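Local atomic coordinates of histidinol dehydrogenase (PDB entry 6AN0), a protein that probably catalyses the zinc-dependent last step of histidine biosynthesis, the NAD-dependent oxidation of L-histidinol through L-histidinaldehyde to L-histidine. Residues 53-56 against 57-60; 194-197 against 198-201. One frame throughout, in Å; residues are numbered along the deposited sequence. Where two conformers were deposited one is given.

Contact 1 of 2, residues 53-56 against 57-60; sequences LINY and TKKF
L53 and T57 begin a run of i to i+4 backbone bonds that joins residues 53-56 to 57-60 as consecutive turns of helix 50-61. The straightest is K58 N to I54 O, with an N-H...O angle of 166°. The most bent is K59 N to N55 O, at 141°. F60 N donates to Y56 O at the end of the run.

The carbonyl oxygen L53 O takes two bonds from one residue. T57 N donates to L53 O at 3.0 Å, and the hydroxyl T57 OG1 donates to L53 O at 2.7 Å. The two donors come from opposite faces of the carbonyl plane, both tilted out of it. T57 can do this because OG1 stands beside its own backbone N (chi1 -61°) and so faces back to the preceding turn. The buried hydroxyl is thereby satisfied within the helix.

Y56 and F60 lie side by side and point the same way. Their rings meet through Y56 CD2 and F60 CE1, 3.6 Å apart. F60 also has Y56 O near its ring plane, 3.5 Å from F60 CD1. The methylene K59 CG lies over one face of the F60 ring, toward its rim.

On another side of the helix, a water may link N55 OD1 and K58 NZ. This bridge is tentative, since both residues have two conformers. In the given conformer K58 also makes a cation-pi contact with Y64.

The phenol Y56 OH is hydrogen-bonded to D44 of helix 35-48. V41 of that helix also touches Y56. L53 packs on I45 of helix 35-48 and on helix 192-201. Y56 lies against Q194 of the latter, which is predicted to bind NAD(+), so helix 50-61 backs that probable site.

Contact 2 of 2, residues 194-197 against 198-201; sequences QAIG and AMTF
G197 and A198 sit at the middle of two successive alpha-helical turns, the last of helix 192-201 in a fold of the ALDH-like clan. G197 has the most surface buried here, followed by A198 and then I196.

G197 works through its carbonyl. F201 N donates to G197 O at 2.9 Å. T200 N adds a weak bond to G197 O. The F201 ring also lies against this carbonyl, with F201 CD2 3.3 Å from G197 O. F201 CG stands beside its backbone N (chi1 -57°), which swings the ring back toward G197. The ring continues into edge-to-face contacts with F42 and F230.

A198 N donates to Q194 O, and its methyl carbon A198 CB lies 3.4 Å from that same oxygen. M199 N makes the next bond, to A195 O. A198 also packs on the loop residues T203 and I206.

The side chains of I196 and M199 slant across each other and meet at their terminal methyls, I196 CD1 and M199 CE, 3.9 Å apart. M199 bends at chi3 (-73°), which turns CE back toward this methyl. Both side chains rest on I212 of strand 211-213, and I196 also packs on A223 and K224 of helix 218-227. Q194, at the start of the segment, is predicted to bind NAD(+).

I196 O accepts twice from T200. T200 N donates at 2.9 Å with a bent N-H...O angle of 130°, and the hydroxyl T200 OG1 donates to I196 O at 2.8 Å from above the opposite face of the carbonyl plane.

How the contacts relate
From the N terminus, contact 1 (53-56 with 57-60) comes first, within helix 50-61. Contact 2 (194-197 with 198-201) follows within helix 192-201. Each joins adjacent turns, so neither closes a loop. They are in series and neither nest nor cross. Their centres are 13 Å apart, and they touch directly. L53 CD2 packs on Q194 O at 3.7 Å. L53 CD1 meets A198 CB at 3.9 Å. Helix 50-61 thus lies against helix 192-201, another side of which packs on strands 158-163 and 211-213 of the mixed sheet. L53 therefore helps to tie the outer helix to that sheet by way of helix 192-201.

Contact 1 of 2, residues 53-56 against 57-60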
loop_
_atom_site.group_PDB
_atom_site.type_symbol
_atom_site.label_atom_id
_atom_site.label_comp_id
_atom_site.label_asym_id
_atom_site.label_seq_id
_atom_site.Cartn_x
_atom_site.Cartn_y
_atom_site.Cartn_z
ATOM N N LEU A 53 -1.814 -20.179 -21.361
ATOM C CA LEU A 53 -2.065 -18.851 -21.914
ATOM C C LEU A 53 -2.666 -18.941 -23.311
ATOM O O LEU A 53 -3.666 -18.279 -23.620
ATOM C CB LEU A 53 -0.773 -18.031 -21.956
ATOM C CG LEU A 53 -0.483 -17.084 -20.809
ATOM C CD1 LEU A 53 0.850 -16.414 -21.065
ATOM C CD2 LEU A 53 -1.607 -16.052 -20.637
ATOM N N ILE A 54 -2.076 -19.771 -24.168
ATOM C CA ILE A 54 -2.589 -19.897 -25.525
ATOM C C ILE A 54 -3.976 -20.531 -25.514
ATOM O O ILE A 54 -4.873 -20.083 -26.233
ATOM C CB ILE A 54 -1.583 -20.673 -26.398
ATOM C CG1 ILE A 54 -0.366 -19.775 -26.669
ATOM C CG2 ILE A 54 -2.225 -21.141 -27.709
ATOM C CD1 ILE A 54 0.813 -20.465 -27.285
ATOM N N ASN A 55 -4.194 -21.539 -24.658
ATOM C CA ASN A 55 -5.474 -22.248 -24.655
ATOM C C ASN A 55 -6.604 -21.353 -24.152
ATOM O O ASN A 55 -7.696 -21.336 -24.734
ATOM C CB ASN A 55 -5.366 -23.524 -23.806
ATOM C CG ASN A 55 -6.418 -24.572 -24.172
ATOM O OD1 ASN A 55 -6.971 -24.560 -25.273
ATOM N ND2 ASN A 55 -6.688 -25.488 -23.247
ATOM N N TYR A 56 -6.359 -20.593 -23.074
ATOM C CA TYR A 56 -7.363 -19.663 -22.570
ATOM C C TYR A 56 -7.594 -18.509 -23.536
ATOM O O TYR A 56 -8.715 -18.003 -23.634
ATOM C CB TYR A 56 -6.954 -19.113 -21.192
ATOM C CG TYR A 56 -7.323 -20.056 -20.070
ATOM C CD1 TYR A 56 -6.485 -21.095 -19.710
ATOM C CD2 TYR A 56 -8.530 -19.923 -19.393
ATOM C CE1 TYR A 56 -6.829 -21.971 -18.699
ATOM C CE2 TYR A 56 -8.883 -20.797 -18.386
ATOM C CZ TYR A 56 -8.026 -21.817 -18.043
ATOM O OH TYR A 56 -8.366 -22.688 -17.037
ATOM N N THR A 57 -6.556 -18.071 -24.247
ATOM C CA THR A 57 -6.768 -17.018 -25.236
ATOM C C THR A 57 -7.656 -17.518 -26.364
ATOM O O THR A 57 -8.573 -16.812 -26.806
ATOM C CB THR A 57 -5.415 -16.519 -25.749
ATOM O OG1 THR A 57 -4.683 -15.981 -24.639
ATOM C CG2 THR A 57 -5.598 -15.429 -26.791
ATOM N N LYS A 58 -7.414 -18.749 -26.816
ATOM C CA LYS A 58 -8.297 -19.372 -27.797
ATOM C C LYS A 58 -9.740 -19.377 -27.323
ATOM O O LYS A 58 -10.661 -19.099 -28.106
ATOM C CB LYS A 58 -7.873 -20.814 -28.074
ATOM C CG LYS A 58 -6.679 -21.002 -28.961
ATOM C CD LYS A 58 -6.410 -22.494 -29.125
ATOM C CE LYS A 58 -7.701 -23.252 -29.459
ATOM N NZ LYS A 58 -7.519 -24.734 -29.530
ATOM N N LYS A 59 -9.957 -19.702 -26.046
ATOM C CA LYS A 59 -11.307 -19.905 -25.533
ATOM C C LYS A 59 -12.044 -18.585 -25.353
ATOM O O LYS A 59 -13.223 -18.476 -25.695
ATOM C CB LYS A 59 -11.249 -20.669 -24.207
ATOM C CG LYS A 59 -12.613 -20.833 -23.537
ATOM C CD LYS A 59 -12.590 -21.889 -22.422
ATOM C CE LYS A 59 -13.869 -21.851 -21.593
ATOM N NZ LYS A 59 -13.968 -22.962 -20.600
ATOM N N PHE A 60 -11.383 -17.582 -24.777
ATOM C CA PHE A 60 -12.094 -16.368 -24.401
ATOM C C PHE A 60 -11.909 -15.219 -25.379
ATOM O O PHE A 60 -12.843 -14.438 -25.568
ATOM C CB PHE A 60 -11.681 -15.945 -22.984
ATOM C CG PHE A 60 -12.177 -16.894 -21.930
ATOM C CD1 PHE A 60 -11.344 -17.862 -21.400
ATOM C CD2 PHE A 60 -13.497 -16.850 -21.509
ATOM C CE1 PHE A 60 -11.816 -18.764 -20.441
ATOM C CE2 PHE A 60 -13.977 -17.746 -20.552
ATOM C CZ PHE A 60 -13.134 -18.703 -20.016
HETATM O O HOH W 1 -6.422 -26.254 -27.206
#

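Contact 2 of 2, residues 194-197 against 198-201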
loop_
_atom_site.group_PDB
_atom_site.type_symbol
_atom_site.label_atom_id
_atom_site.label_comp_id
_atom_site.label_asym_id
_atom_site.label_seq_id
_atom_site.Cartn_x
_atom_site.Cartn_y
_atom_site.Cartn_z
ATOM N N GLN A 194 -6.233 -15.322 -16.908
ATOM C CA GLN A 194 -5.001 -15.985 -17.321
ATOM C C GLN A 194 -3.836 -15.008 -17.440
ATOM O O GLN A 194 -2.698 -15.373 -17.118
ATOM C CB GLN A 194 -5.217 -16.768 -18.633
ATOM C CG GLN A 194 -5.702 -15.944 -19.868
ATOM C CD GLN A 194 -7.226 -15.778 -19.938
ATOM O OE1 GLN A 194 -7.939 -16.020 -18.963
ATOM N NE2 GLN A 194 -7.725 -15.354 -21.100
ATOM N N ALA A 195 -4.088 -13.762 -17.858
ATOM C CA ALA A 195 -3.019 -12.766 -17.869
ATOM C C ALA A 195 -2.537 -12.458 -16.457
ATOM O O ALA A 195 -1.326 -12.380 -16.209
ATOM C CB ALA A 195 -3.478 -11.479 -18.563
ATOM N N ILE A 196 -3.470 -12.260 -15.520
ATOM C CA ILE A 196 -3.080 -12.004 -14.131
ATOM C C ILE A 196 -2.290 -13.186 -13.582
ATOM O O ILE A 196 -1.294 -13.011 -12.862
ATOM C CB ILE A 196 -4.329 -11.707 -13.269
ATOM C CG1 ILE A 196 -5.065 -10.459 -13.773
ATOM C CG2 ILE A 196 -3.956 -11.567 -11.792
ATOM C CD1 ILE A 196 -4.151 -9.230 -13.934
ATOM N N GLY A 197 -2.721 -14.409 -13.910
ATOM C CA GLY A 197 -2.015 -15.591 -13.438
ATOM C C GLY A 197 -0.620 -15.695 -14.023
ATOM O O GLY A 197 0.336 -16.055 -13.324
ATOM N N ALA A 198 -0.478 -15.351 -15.306
ATOM C CA ALA A 198 0.840 -15.364 -15.926
ATOM C C ALA A 198 1.783 -14.380 -15.231
ATOM O O ALA A 198 2.956 -14.693 -14.996
ATOM C CB ALA A 198 0.716 -15.051 -17.414
ATOM N N MET A 199 1.295 -13.195 -14.881
ATOM C CA MET A 199 2.167 -12.256 -14.175
ATOM C C MET A 199 2.372 -12.635 -12.717
ATOM O O MET A 199 3.362 -12.216 -12.112
ATOM C CB MET A 199 1.618 -10.834 -14.282
ATOM C CG MET A 199 1.649 -10.303 -15.730
ATOM S SD MET A 199 1.138 -8.573 -15.877
ATOM C CE MET A 199 -0.631 -8.690 -15.613
ATOM N N THR A 200 1.484 -13.451 -12.155
ATOM C CA THR A 200 1.623 -13.877 -10.766
ATOM C C THR A 200 2.606 -15.032 -10.626
ATOM O O THR A 200 3.441 -15.033 -9.715
ATOM C CB THR A 200 0.247 -14.263 -10.218
ATOM O OG1 THR A 200 -0.593 -13.104 -10.200
ATOM C CG2 THR A 200 0.341 -14.885 -8.812
ATOM N N PHE A 201 2.538 -16.019 -11.514
ATOM C CA PHE A 201 3.380 -17.200 -11.377
ATOM C C PHE A 201 4.513 -17.251 -12.387
ATOM O O PHE A 201 5.494 -17.963 -12.152
ATOM C CB PHE A 201 2.534 -18.484 -11.500
ATOM C CG PHE A 201 1.416 -18.555 -10.498
ATOM C CD1 PHE A 201 1.665 -18.950 -9.189
ATOM C CD2 PHE A 201 0.123 -18.183 -10.852
ATOM C CE1 PHE A 201 0.640 -18.995 -8.247
ATOM C CE2 PHE A 201 -0.908 -18.219 -9.914
ATOM C CZ PHE A 201 -0.649 -18.625 -8.614
#